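Local atomic coordinates of ABC transporter sugar binding protein (PDB entry 3UOR), a protein that probably binds maltose or a related sugar in the periplasm and hands it to an ABC transporter for import. Residues K73-F78 with A98-L103; T92-F97 with G302-I307; W267-F272 with W284-L289; R332-I337 with A353-A358. All blocks are in the same frame, centred on the assembly; numbering follows the deposited sequence.

Contact 1 (K73-F78 with A98-L103); sequences KLLTAF and ALLDTL
Thr102 lays its methyl group on the ring of Phe78, a CH-pi contact in which CG2 sits 3.7 Å from the ring centroid and 16° off the normal. The methyl is shifted toward the rim, so that its nearest ring atom is CE1 of Phe78, 3.5 Å from Thr102 CG2. With CG anti to the backbone N (chi1 176°), the Phe78 ring is carried off helix 67-79 toward the loop that follows helix 94-99. At chi1 64° Thr102 turns CG2 to the ring and OG1 to the carbonyl O of Phe97, with which it is hydrogen-bonded. That bond fixes the rotation of the side chain and thereby the place of the methyl. Leu100 adds a looser apolar flank. Its CG lies 4.2 Å from CE2 of Phe78, and its CD2 meets CD2 of Leu75, one turn before Phe78 on helix 67-79, at 3.9 Å, the two leucines crossing at about a right angle. Between Leu100 and Thr102 the chain reverses through Asp101, whose positive phi allows Asp101 N to bond back to Ala98 O at 2.7 Å; the carboxylate of Asp101 forms a salt bridge with Lys309. The arrangement is a Schellman motif closing helix 94-99, its exit loop packed against a neighbouring helix of the alpha/beta fold of a periplasmic binding protein.

Contact 2 (T92-F97 with G302-I307); sequences TWLPEF and GSSLVI
Leu94 of helix 94-99 carries the whole contact with strand 303-307, reaching Ser304 and Val306 with its two methyl groups. Just before it, Trp93 is turned to the other side, where its indole meets His71 edge-to-face and packs on helix 67-79; its backbone carbonyl accepts from Phe97 N at 3.3 Å. The Leu94 side chain then points toward the strand, and its branches part there. CD1 touches CG1 of Val306 at 4.0 Å, the two side chains lying alongside one another and running in opposing senses, while CD2 approaches OG of Ser304 at 4.2 Å, a plain van der Waals distance. This is helix-on-sheet packing of an alpha/beta domain: strand 303-307 runs antiparallel to strand 86-90, and Leu89 of that neighbour also touches both Leu94 and Val306. The strand offers every second residue to the helix, Ser304 and Val306, whereas Leu305 points away and packs on helix 314-324. The buried hydroxyl of Ser304 is satisfied by a hydrogen bond with OD1 of Asn129. Further along the helix, Glu96 bonds through OE1 to His71, and Phe97 sends its ring to Leu74 of helix 67-79.

Contact 3 (W267-F272 with W284-L289); sequences WNVREF and WGTAPL
Phe272 presses its CB onto one face of the Trp284 indole, and this is the tight part of the contact. The carbon stands 3.7 Å from the centroid of the six-membered ring, 23° off the normal, with Trp284 CH2 the nearest ring atom to Phe272 CB at 3.4 Å. Trp284 has CG between its backbone N and carbonyl carbon, which swings the indole from strand 284-287 across to helix 267-275. Phe272's own ring leads away and meets the indole only obliquely, with planes at 43° and centroids 5.3 Å apart. At the indole edge, near its plane, the carbonyl O of Val269 lies 3.6 Å from Trp284 CH2. The helix and strand segments run nearly antiparallel (174°), their axes 10.4 Å apart at the closest. The looser part is on the partly exposed side, where CG2 of Val269 and CG2 of Thr286 are 4.4 Å apart and helix 359-364 packs on both residues. The indole N-H is bonded to OE1 of Gln276 and the hydroxyl of Thr286 to the carbonyl of Leu357. Helix and strand are thus joined by dispersion and CH-pi attraction, the polar ends of both strand residues being satisfied by other parts of the chain.

Contact 4 (R332-I337 with A353-A358); sequences RFHAII and ANDALA
His334 turns the edge of its ring to the carboxylate of Asp355, with CE1 of His334 3.9 Å from OD2 of Asp355. The carboxylate oxygen lies in the plane of the imidazole, but the two flat groups are turned 69° against each other and the side chains approach at a slant. Both leave their backbones in the same way: His334 has CG anti to its N (chi1 176°), as does Asp355, and both point toward the opposite segment. The ring atom nearest OD2 is a carbon, CE1, while NE2 of His334 stays 4.7 Å from OD2 of Asp355. The methyl of Ala358 comes to the same end of the ring from an oblique direction, its CB 4.4 Å from NE2 of His334.

The other oxygen of Asp355 is occupied within its own loop. Its OD1 accepts from the backbone N of Leu357 at 3.0 Å, an Asx turn, the N-H arriving on the anti side and 27° out of the carboxylate plane; a weak bond from Ala358 N falls on the same oxygen. These bonds hold the carboxylate in place at the entrance to helix 359-364, with OD2 left directed at the histidine on helix 327-337, which also packs against Pro341. The small interface rests on loose van der Waals contact and, at most, a modest electrostatic attraction: the acidic group could favour a positive charge on His334, but the separation is too long for a salt bridge.

In the fold
The four contacts form two neighbouring pairs. Contacts 1 and 2 share helix 94-99, their centres about 10 Å apart, and touch further where Leu103 CD2 packs on Val306 CG2 at 3.8 Å. Contacts 3 and 4 have centres about 12 Å apart and meet where Leu357 CD2 packs on Gly285 CA at 3.6 Å. Contacts 2 and 3 lie on opposite sides of the chain's centre, about 26 Å between their centres, yet strands 303-307 and 284-287 both pair with strand 134-150 in one mixed sheet. Contact 1 is about 33 Å from contact 4, centre to centre. In this family the sugar typically binds between two lobes; none of the contacts can be assigned to that pocket.

Contact 1 (K73-F78 with A98-L103)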
loop_
_atom_site.group_PDB
_atom_site.type_symbol
_atom_site.label_atom_id
_atom_site.label_comp_id
_atom_site.label_asym_id
_atom_site.label_seq_id
_atom_site.Cartn_x
_atom_site.Cartn_y
_atom_site.Cartn_z
ATOM N N LYS A 73 -13.734 -14.835 -8.108
ATOM C CA LYS A 73 -13.239 -16.070 -8.694
ATOM C C LYS A 73 -12.674 -16.990 -7.605
ATOM O O LYS A 73 -12.783 -18.213 -7.695
ATOM C CB LYS A 73 -12.205 -15.788 -9.787
ATOM C CG LYS A 73 -11.644 -17.052 -10.426
ATOM C CD LYS A 73 -11.070 -16.801 -11.810
ATOM C CE LYS A 73 -10.963 -18.111 -12.586
ATOM N NZ LYS A 73 -10.568 -17.923 -14.012
ATOM N N LEU A 74 -12.097 -16.387 -6.567
ATOM C CA LEU A 74 -11.450 -17.135 -5.493
ATOM C C LEU A 74 -12.457 -17.740 -4.531
ATOM O O LEU A 74 -12.415 -18.939 -4.268
ATOM C CB LEU A 74 -10.463 -16.253 -4.737
ATOM C CG LEU A 74 -9.085 -16.119 -5.391
ATOM C CD1 LEU A 74 -8.291 -14.994 -4.737
ATOM C CD2 LEU A 74 -8.314 -17.440 -5.344
ATOM N N LEU A 75 -13.350 -16.915 -3.992
ATOM C CA LEU A 75 -14.449 -17.422 -3.181
ATOM C C LEU A 75 -15.178 -18.522 -3.946
ATOM O O LEU A 75 -15.528 -19.561 -3.386
ATOM C CB LEU A 75 -15.423 -16.301 -2.823
ATOM C CG LEU A 75 -14.896 -15.239 -1.862
ATOM C CD1 LEU A 75 -16.005 -14.260 -1.514
ATOM C CD2 LEU A 75 -14.345 -15.897 -0.607
ATOM N N THR A 76 -15.384 -18.285 -5.237
ATOM C CA THR A 76 -16.035 -19.251 -6.113
ATOM C C THR A 76 -15.224 -20.536 -6.271
ATOM O O THR A 76 -15.743 -21.633 -6.059
ATOM C CB THR A 76 -16.313 -18.639 -7.501
ATOM O OG1 THR A 76 -17.425 -17.734 -7.410
ATOM C CG2 THR A 76 -16.616 -19.734 -8.520
ATOM N N ALA A 77 -13.957 -20.399 -6.651
ATOM C CA ALA A 77 -13.082 -21.558 -6.792
ATOM C C ALA A 77 -12.981 -22.317 -5.475
ATOM O O ALA A 77 -12.875 -23.543 -5.463
ATOM C CB ALA A 77 -11.705 -21.136 -7.269
ATOM N N PHE A 78 -13.015 -21.587 -4.365
ATOM C CA PHE A 78 -13.003 -22.221 -3.055
ATOM C C PHE A 78 -14.146 -23.218 -2.956
ATOM O O PHE A 78 -13.920 -24.423 -2.950
ATOM C CB PHE A 78 -13.131 -21.183 -1.945
ATOM C CG PHE A 78 -13.210 -21.775 -0.565
ATOM C CD1 PHE A 78 -12.425 -22.860 -0.216
ATOM C CD2 PHE A 78 -14.058 -21.233 0.391
ATOM C CE1 PHE A 78 -12.493 -23.403 1.060
ATOM C CE2 PHE A 78 -14.127 -21.767 1.670
ATOM C CZ PHE A 78 -13.344 -22.854 2.004
ATOM N N ALA A 98 -7.645 -16.387 5.553
ATOM C CA ALA A 98 -7.111 -17.090 6.717
ATOM C C ALA A 98 -8.245 -17.574 7.618
ATOM O O ALA A 98 -8.287 -18.738 8.019
ATOM C CB ALA A 98 -6.160 -16.201 7.496
ATOM N N LEU A 99 -9.175 -16.680 7.928
ATOM C CA LEU A 99 -10.284 -17.041 8.801
ATOM C C LEU A 99 -11.299 -17.964 8.107
ATOM O O LEU A 99 -12.099 -18.625 8.764
ATOM C CB LEU A 99 -10.918 -15.788 9.422
ATOM C CG LEU A 99 -9.841 -14.957 10.151
ATOM C CD1 LEU A 99 -10.410 -13.708 10.801
ATOM C CD2 LEU A 99 -9.078 -15.788 11.187
ATOM N N LEU A 100 -11.238 -18.035 6.783
ATOM C CA LEU A 100 -11.967 -19.063 6.045
ATOM C C LEU A 100 -11.189 -20.389 6.056
ATOM O O LEU A 100 -11.598 -21.362 5.421
ATOM C CB LEU A 100 -12.152 -18.623 4.600
ATOM C CG LEU A 100 -13.570 -18.436 4.094
ATOM C CD1 LEU A 100 -14.387 -17.744 5.151
ATOM C CD2 LEU A 100 -13.546 -17.637 2.805
ATOM N N ASP A 101 -10.050 -20.411 6.747
ATOM C CA ASP A 101 -9.193 -21.599 6.814
ATOM C C ASP A 101 -8.799 -22.171 5.438
ATOM O O ASP A 101 -8.748 -23.384 5.251
ATOM C CB ASP A 101 -9.837 -22.688 7.694
ATOM C CG ASP A 101 -8.877 -23.830 8.021
ATOM O OD1 ASP A 101 -7.671 -23.566 8.241
ATOM O OD2 ASP A 101 -9.331 -24.999 8.066
ATOM N N THR A 102 -8.489 -21.306 4.479
ATOM C CA THR A 102 -8.051 -21.780 3.169
ATOM C C THR A 102 -6.537 -21.699 2.998
ATOM O O THR A 102 -5.985 -22.144 1.984
ATOM C CB THR A 102 -8.658 -20.936 2.042
ATOM O OG1 THR A 102 -8.174 -19.582 2.145
ATOM C CG2 THR A 102 -10.182 -20.957 2.121
ATOM N N LEU A 103 -5.857 -21.099 3.962
ATOM C CA LEU A 103 -4.465 -20.743 3.716
ATOM C C LEU A 103 -3.515 -21.638 4.499
ATOM O O LEU A 103 -3.706 -21.871 5.697
ATOM C CB LEU A 103 -4.198 -19.281 4.078
ATOM C CG LEU A 103 -4.931 -18.192 3.301
ATOM C CD1 LEU A 103 -4.507 -16.823 3.806
ATOM C CD2 LEU A 103 -4.670 -18.317 1.809
#

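Contact 2 (T92-F97 with G302-I307)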
loop_
_atom_site.group_PDB
_atom_site.type_symbol
_atom_site.label_atom_id
_atom_site.label_comp_id
_atom_site.label_asym_id
_atom_site.label_seq_id
_atom_site.Cartn_x
_atom_site.Cartn_y
_atom_site.Cartn_z
ATOM N N THR A 92 -4.635 -7.114 2.251
ATOM C CA THR A 92 -5.784 -6.864 3.124
ATOM C C THR A 92 -6.822 -7.982 2.966
ATOM O O THR A 92 -7.769 -8.077 3.742
ATOM C CB THR A 92 -6.443 -5.470 2.903
ATOM O OG1 THR A 92 -6.786 -5.313 1.534
ATOM C CG2 THR A 92 -5.496 -4.352 3.297
ATOM N N TRP A 93 -6.619 -8.832 1.965
ATOM C CA TRP A 93 -7.453 -10.008 1.757
ATOM C C TRP A 93 -7.055 -11.186 2.644
ATOM O O TRP A 93 -7.842 -12.096 2.837
ATOM C CB TRP A 93 -7.393 -10.459 0.297
ATOM C CG TRP A 93 -8.000 -9.494 -0.648
ATOM C CD1 TRP A 93 -8.479 -8.253 -0.352
ATOM C CD2 TRP A 93 -8.199 -9.678 -2.053
ATOM N NE1 TRP A 93 -8.963 -7.652 -1.486
ATOM C CE2 TRP A 93 -8.805 -8.509 -2.543
ATOM C CE3 TRP A 93 -7.928 -10.717 -2.939
ATOM C CZ2 TRP A 93 -9.140 -8.351 -3.876
ATOM C CZ3 TRP A 93 -8.259 -10.560 -4.258
ATOM C CH2 TRP A 93 -8.864 -9.388 -4.717
ATOM N N LEU A 94 -5.832 -11.188 3.163
ATOM C CA LEU A 94 -5.346 -12.325 3.961
ATOM C C LEU A 94 -6.261 -12.713 5.123
ATOM O O LEU A 94 -6.556 -13.895 5.295
ATOM C CB LEU A 94 -3.947 -12.047 4.509
ATOM C CG LEU A 94 -2.775 -12.848 3.968
ATOM C CD1 LEU A 94 -2.764 -12.806 2.459
ATOM C CD2 LEU A 94 -1.493 -12.281 4.527
ATOM N N PRO A 95 -6.688 -11.730 5.945
ATOM C CA PRO A 95 -7.469 -12.098 7.131
ATOM C C PRO A 95 -8.714 -12.880 6.751
ATOM O O PRO A 95 -9.079 -13.823 7.438
ATOM C CB PRO A 95 -7.844 -10.746 7.728
ATOM C CG PRO A 95 -6.729 -9.862 7.343
ATOM C CD PRO A 95 -6.383 -10.288 5.936
ATOM N N GLU A 96 -9.343 -12.511 5.646
ATOM C CA GLU A 96 -10.521 -13.224 5.194
ATOM C C GLU A 96 -10.206 -14.658 4.787
ATOM O O GLU A 96 -10.854 -15.595 5.260
ATOM C CB GLU A 96 -11.210 -12.494 4.043
ATOM C CG GLU A 96 -12.446 -13.245 3.542
ATOM C CD GLU A 96 -13.271 -12.437 2.559
ATOM O OE1 GLU A 96 -12.889 -11.280 2.268
ATOM O OE2 GLU A 96 -14.303 -12.956 2.083
ATOM N N PHE A 97 -9.226 -14.845 3.906
ATOM C CA PHE A 97 -8.905 -16.201 3.476
ATOM C C PHE A 97 -8.298 -17.043 4.598
ATOM O O PHE A 97 -8.451 -18.263 4.617
ATOM C CB PHE A 97 -8.074 -16.193 2.192
ATOM C CG PHE A 97 -8.865 -15.744 0.998
ATOM C CD1 PHE A 97 -9.509 -16.667 0.186
ATOM C CD2 PHE A 97 -9.017 -14.398 0.721
ATOM C CE1 PHE A 97 -10.277 -16.252 -0.905
ATOM C CE2 PHE A 97 -9.787 -13.968 -0.373
ATOM C CZ PHE A 97 -10.417 -14.895 -1.180
ATOM N N GLY A 302 0.180 -3.600 -0.964
ATOM C CA GLY A 302 0.847 -4.479 -1.901
ATOM C C GLY A 302 0.263 -5.868 -1.794
ATOM O O GLY A 302 -0.862 -6.029 -1.339
ATOM N N SER A 303 1.030 -6.879 -2.196
ATOM C CA SER A 303 0.521 -8.241 -2.289
ATOM C C SER A 303 1.440 -9.227 -1.591
ATOM O O SER A 303 2.627 -8.959 -1.416
ATOM C CB SER A 303 0.380 -8.661 -3.751
ATOM O OG SER A 303 -0.637 -7.920 -4.390
ATOM N N SER A 304 0.871 -10.364 -1.204
ATOM C CA SER A 304 1.601 -11.476 -0.614
ATOM C C SER A 304 1.420 -12.665 -1.521
ATOM O O SER A 304 0.555 -12.651 -2.379
ATOM C CB SER A 304 1.008 -11.847 0.743
ATOM O OG SER A 304 1.102 -10.767 1.657
ATOM N N LEU A 305 2.241 -13.694 -1.332
ATOM C CA LEU A 305 2.037 -14.961 -1.998
ATOM C C LEU A 305 1.594 -15.956 -0.944
ATOM O O LEU A 305 2.159 -15.989 0.144
ATOM C CB LEU A 305 3.340 -15.444 -2.645
ATOM C CG LEU A 305 3.716 -14.623 -3.883
ATOM C CD1 LEU A 305 5.206 -14.688 -4.124
ATOM C CD2 LEU A 305 2.939 -15.086 -5.118
ATOM N N VAL A 306 0.597 -16.769 -1.274
ATOM C CA VAL A 306 0.099 -17.802 -0.367
ATOM C C VAL A 306 0.021 -19.150 -1.069
ATOM O O VAL A 306 -0.015 -19.229 -2.300
ATOM C CB VAL A 306 -1.334 -17.484 0.122
ATOM C CG1 VAL A 306 -1.377 -16.137 0.798
ATOM C CG2 VAL A 306 -2.295 -17.509 -1.054
ATOM N N ILE A 307 0.005 -20.206 -0.270
ATOM C CA ILE A 307 -0.245 -21.548 -0.766
ATOM C C ILE A 307 -1.615 -21.939 -0.209
ATOM O O ILE A 307 -1.848 -21.863 1.004
ATOM C CB ILE A 307 0.836 -22.532 -0.270
ATOM C CG1 ILE A 307 2.230 -22.094 -0.737
ATOM C CG2 ILE A 307 0.538 -23.953 -0.736
ATOM C CD1 ILE A 307 3.346 -23.051 -0.313
#

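Contact 3 (W267-F272 with W284-L289)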
loop_
_atom_site.group_PDB
_atom_site.type_symbol
_atom_site.label_atom_id
_atom_site.label_comp_id
_atom_site.label_asym_id
_atom_site.label_seq_id
_atom_site.Cartn_x
_atom_site.Cartn_y
_atom_site.Cartn_z
ATOM N N TRP A 267 4.180 2.956 -8.782
ATOM C CA TRP A 267 3.880 2.845 -10.212
ATOM C C TRP A 267 4.025 4.196 -10.916
ATOM O O TRP A 267 4.191 4.247 -12.129
ATOM C CB TRP A 267 2.465 2.298 -10.444
ATOM C CG TRP A 267 1.418 3.277 -9.985
ATOM C CD1 TRP A 267 0.844 4.274 -10.725
ATOM C CD2 TRP A 267 0.862 3.381 -8.667
ATOM N NE1 TRP A 267 -0.051 4.985 -9.953
ATOM C CE2 TRP A 267 -0.058 4.460 -8.686
ATOM C CE3 TRP A 267 1.039 2.660 -7.476
ATOM C CZ2 TRP A 267 -0.799 4.836 -7.558
ATOM C CZ3 TRP A 267 0.304 3.034 -6.353
ATOM C CH2 TRP A 267 -0.608 4.118 -6.406
ATOM N N ASN A 268 3.976 5.293 -10.165
ATOM C CA ASN A 268 4.115 6.604 -10.799
ATOM C C ASN A 268 5.531 6.916 -11.260
ATOM O O ASN A 268 5.726 7.750 -12.148
ATOM C CB ASN A 268 3.629 7.732 -9.878
ATOM C CG ASN A 268 2.122 7.767 -9.748
ATOM O OD1 ASN A 268 1.575 7.530 -8.670
ATOM N ND2 ASN A 268 1.441 8.055 -10.846
ATOM N N VAL A 269 6.522 6.284 -10.648
ATOM C CA VAL A 269 7.898 6.655 -10.962
ATOM C C VAL A 269 8.097 6.518 -12.470
ATOM O O VAL A 269 8.526 7.465 -13.134
ATOM C CB VAL A 269 8.932 5.837 -10.169
ATOM C CG1 VAL A 269 10.365 6.098 -10.692
ATOM C CG2 VAL A 269 8.848 6.186 -8.696
ATOM N N ARG A 270 7.734 5.358 -13.013
ATOM C CA ARG A 270 7.865 5.123 -14.449
ATOM C C ARG A 270 7.033 6.094 -15.270
ATOM O O ARG A 270 7.518 6.663 -16.250
ATOM C CB ARG A 270 7.497 3.684 -14.817
ATOM C CG ARG A 270 7.920 3.312 -16.238
ATOM C CD ARG A 270 7.706 1.826 -16.547
ATOM N NE ARG A 270 8.278 0.909 -15.548
ATOM C CZ ARG A 270 9.512 0.989 -15.042
ATOM N NH1 ARG A 270 10.344 1.961 -15.416
ATOM N NH2 ARG A 270 9.914 0.088 -14.153
ATOM N N GLU A 271 5.783 6.291 -14.862
ATOM C CA GLU A 271 4.875 7.167 -15.595
ATOM C C GLU A 271 5.381 8.590 -15.693
ATOM O O GLU A 271 5.251 9.215 -16.744
ATOM C CB GLU A 271 3.490 7.126 -14.970
ATOM C CG GLU A 271 2.918 5.724 -14.956
ATOM C CD GLU A 271 2.954 5.092 -16.332
ATOM O OE1 GLU A 271 2.666 5.796 -17.322
ATOM O OE2 GLU A 271 3.283 3.894 -16.432
ATOM N N PHE A 272 5.955 9.109 -14.610
ATOM C CA PHE A 272 6.507 10.461 -14.650
ATOM C C PHE A 272 7.747 10.483 -15.541
ATOM O O PHE A 272 7.972 11.442 -16.279
ATOM C CB PHE A 272 6.899 10.960 -13.255
ATOM C CG PHE A 272 5.750 11.491 -12.436
ATOM C CD1 PHE A 272 5.124 12.676 -12.774
ATOM C CD2 PHE A 272 5.326 10.827 -11.309
ATOM C CE1 PHE A 272 4.088 13.174 -12.003
ATOM C CE2 PHE A 272 4.282 11.321 -10.541
ATOM C CZ PHE A 272 3.670 12.487 -10.884
ATOM N N TRP A 284 12.551 16.656 -10.638
ATOM C CA TRP A 284 11.535 16.107 -9.756
ATOM C C TRP A 284 12.095 14.892 -9.043
ATOM O O TRP A 284 13.048 14.274 -9.506
ATOM C CB TRP A 284 10.276 15.726 -10.536
ATOM C CG TRP A 284 10.516 14.631 -11.526
ATOM C CD1 TRP A 284 11.091 14.757 -12.763
ATOM C CD2 TRP A 284 10.199 13.240 -11.371
ATOM N NE1 TRP A 284 11.140 13.535 -13.382
ATOM C CE2 TRP A 284 10.606 12.586 -12.549
ATOM C CE3 TRP A 284 9.636 12.481 -10.342
ATOM C CZ2 TRP A 284 10.455 11.223 -12.731
ATOM C CZ3 TRP A 284 9.483 11.122 -10.523
ATOM C CH2 TRP A 284 9.891 10.505 -11.710
ATOM N N GLY A 285 11.495 14.553 -7.911
ATOM C CA GLY A 285 11.938 13.414 -7.151
ATOM C C GLY A 285 10.864 12.883 -6.250
ATOM O O GLY A 285 9.708 13.287 -6.355
ATOM N N THR A 286 11.256 11.983 -5.357
ATOM C CA THR A 286 10.345 11.403 -4.399
ATOM C C THR A 286 10.909 11.640 -2.999
ATOM O O THR A 286 12.119 11.685 -2.828
ATOM C CB THR A 286 10.226 9.900 -4.649
ATOM O OG1 THR A 286 11.517 9.312 -4.537
ATOM C CG2 THR A 286 9.698 9.623 -6.044
ATOM N N ALA A 287 10.039 11.801 -2.001
ATOM C CA ALA A 287 10.483 12.043 -0.631
ATOM C C ALA A 287 9.550 11.307 0.301
ATOM O O ALA A 287 8.357 11.231 0.056
ATOM C CB ALA A 287 10.486 13.562 -0.286
ATOM N N PRO A 288 10.081 10.776 1.395
ATOM C CA PRO A 288 9.184 9.995 2.248
ATOM C C PRO A 288 8.178 10.907 2.941
ATOM O O PRO A 288 8.373 12.112 2.972
ATOM C CB PRO A 288 10.136 9.307 3.237
ATOM C CG PRO A 288 11.393 10.099 3.209
ATOM C CD PRO A 288 11.462 10.833 1.897
ATOM N N LEU A 289 7.115 10.335 3.483
ATOM C CA LEU A 289 5.992 11.104 4.016
ATOM C C LEU A 289 6.356 11.807 5.326
ATOM O O LEU A 289 6.804 11.157 6.267
ATOM C CB LEU A 289 4.825 10.127 4.247
ATOM C CG LEU A 289 3.375 10.544 4.041
ATOM C CD1 LEU A 289 3.171 11.218 2.684
ATOM C CD2 LEU A 289 2.447 9.351 4.217
#

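Contact 4 (R332-I337 with A353-A358)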
loop_
_atom_site.group_PDB
_atom_site.type_symbol
_atom_site.label_atom_id
_atom_site.label_comp_id
_atom_site.label_asym_id
_atom_site.label_seq_id
_atom_site.Cartn_x
_atom_site.Cartn_y
_atom_site.Cartn_z
ATOM N N ARG A 332 14.757 -7.735 -10.354
ATOM C CA ARG A 332 14.349 -7.841 -11.748
ATOM C C ARG A 332 12.895 -7.392 -11.859
ATOM O O ARG A 332 12.517 -6.634 -12.761
ATOM C CB ARG A 332 14.494 -9.295 -12.190
ATOM C CG ARG A 332 14.897 -9.530 -13.621
ATOM C CD ARG A 332 15.185 -11.025 -13.853
ATOM N NE ARG A 332 16.571 -11.392 -13.531
ATOM C CZ ARG A 332 16.946 -12.488 -12.861
ATOM N NH1 ARG A 332 16.043 -13.366 -12.407
ATOM N NH2 ARG A 332 18.241 -12.704 -12.640
ATOM N N PHE A 333 12.082 -7.865 -10.919
ATOM C CA PHE A 333 10.670 -7.521 -10.860
ATOM C C PHE A 333 10.491 -6.024 -10.723
ATOM O O PHE A 333 9.668 -5.417 -11.418
ATOM C CB PHE A 333 10.034 -8.230 -9.667
ATOM C CG PHE A 333 8.530 -8.271 -9.697
ATOM C CD1 PHE A 333 7.860 -8.912 -10.726
ATOM C CD2 PHE A 333 7.794 -7.731 -8.657
ATOM C CE1 PHE A 333 6.478 -8.980 -10.739
ATOM C CE2 PHE A 333 6.414 -7.784 -8.666
ATOM C CZ PHE A 333 5.753 -8.413 -9.710
ATOM N N HIS A 334 11.269 -5.419 -9.828
ATOM C CA HIS A 334 11.221 -3.963 -9.657
ATOM C C HIS A 334 11.628 -3.247 -10.946
ATOM O O HIS A 334 11.009 -2.252 -11.347
ATOM C CB HIS A 334 12.142 -3.530 -8.520
ATOM C CG HIS A 334 12.221 -2.046 -8.340
ATOM N ND1 HIS A 334 13.212 -1.276 -8.910
ATOM C CD2 HIS A 334 11.425 -1.187 -7.657
ATOM C CE1 HIS A 334 13.034 -0.008 -8.579
ATOM N NE2 HIS A 334 11.954 0.073 -7.818
ATOM N N ALA A 335 12.674 -3.760 -11.586
ATOM C CA ALA A 335 13.213 -3.139 -12.793
ATOM C C ALA A 335 12.149 -3.072 -13.869
ATOM O O ALA A 335 12.039 -2.072 -14.572
ATOM C CB ALA A 335 14.420 -3.903 -13.301
ATOM N N ILE A 336 11.352 -4.130 -13.985
ATOM C CA ILE A 336 10.394 -4.209 -15.081
ATOM C C ILE A 336 9.118 -3.438 -14.796
ATOM O O ILE A 336 8.660 -2.675 -15.635
ATOM C CB ILE A 336 10.066 -5.665 -15.444
ATOM C CG1 ILE A 336 11.346 -6.405 -15.821
ATOM C CG2 ILE A 336 9.069 -5.719 -16.577
ATOM C CD1 ILE A 336 11.190 -7.898 -15.864
ATOM N N ILE A 337 8.559 -3.613 -13.601
ATOM C CA ILE A 337 7.237 -3.073 -13.308
ATOM C C ILE A 337 7.200 -2.029 -12.176
ATOM O O ILE A 337 6.182 -1.368 -11.966
ATOM C CB ILE A 337 6.237 -4.230 -13.058
ATOM C CG1 ILE A 337 4.797 -3.737 -13.082
ATOM C CG2 ILE A 337 6.522 -4.917 -11.750
ATOM C CD1 ILE A 337 3.783 -4.864 -12.930
ATOM N N ALA A 353 19.896 0.349 -4.922
ATOM C CA ALA A 353 20.615 1.239 -4.020
ATOM C C ALA A 353 21.111 2.518 -4.687
ATOM O O ALA A 353 21.325 3.530 -4.008
ATOM C CB ALA A 353 21.780 0.491 -3.389
ATOM N N ASN A 354 21.321 2.460 -6.003
ATOM C CA ASN A 354 21.743 3.620 -6.780
ATOM C C ASN A 354 20.601 4.305 -7.552
ATOM O O ASN A 354 20.845 5.123 -8.441
ATOM C CB ASN A 354 22.830 3.199 -7.773
ATOM C CG ASN A 354 24.054 2.640 -7.084
ATOM O OD1 ASN A 354 24.485 3.148 -6.039
ATOM N ND2 ASN A 354 24.625 1.585 -7.664
ATOM N N ASP A 355 19.358 3.943 -7.239
ATOM C CA ASP A 355 18.208 4.519 -7.927
ATOM C C ASP A 355 17.729 5.672 -7.064
ATOM O O ASP A 355 17.136 5.466 -6.009
ATOM C CB ASP A 355 17.110 3.456 -8.096
ATOM C CG ASP A 355 15.911 3.956 -8.904
ATOM O OD1 ASP A 355 15.690 5.185 -8.972
ATOM O OD2 ASP A 355 15.179 3.110 -9.465
ATOM N N ALA A 356 18.000 6.887 -7.516
ATOM C CA ALA A 356 17.711 8.084 -6.739
ATOM C C ALA A 356 16.226 8.266 -6.467
ATOM O O ALA A 356 15.843 8.881 -5.475
ATOM C CB ALA A 356 18.277 9.322 -7.448
ATOM N N LEU A 357 15.389 7.735 -7.344
ATOM C CA LEU A 357 13.945 7.873 -7.173
ATOM C C LEU A 357 13.361 6.752 -6.311
ATOM O O LEU A 357 12.258 6.882 -5.775
ATOM C CB LEU A 357 13.258 7.918 -8.534
ATOM C CG LEU A 357 13.637 9.138 -9.357
ATOM C CD1 LEU A 357 13.196 8.961 -10.795
ATOM C CD2 LEU A 357 13.000 10.369 -8.740
ATOM N N ALA A 358 14.101 5.650 -6.181
ATOM C CA ALA A 358 13.627 4.544 -5.360
ATOM C C ALA A 358 13.944 4.808 -3.894
ATOM O O ALA A 358 13.277 4.295 -3.003
ATOM C CB ALA A 358 14.238 3.203 -5.823
#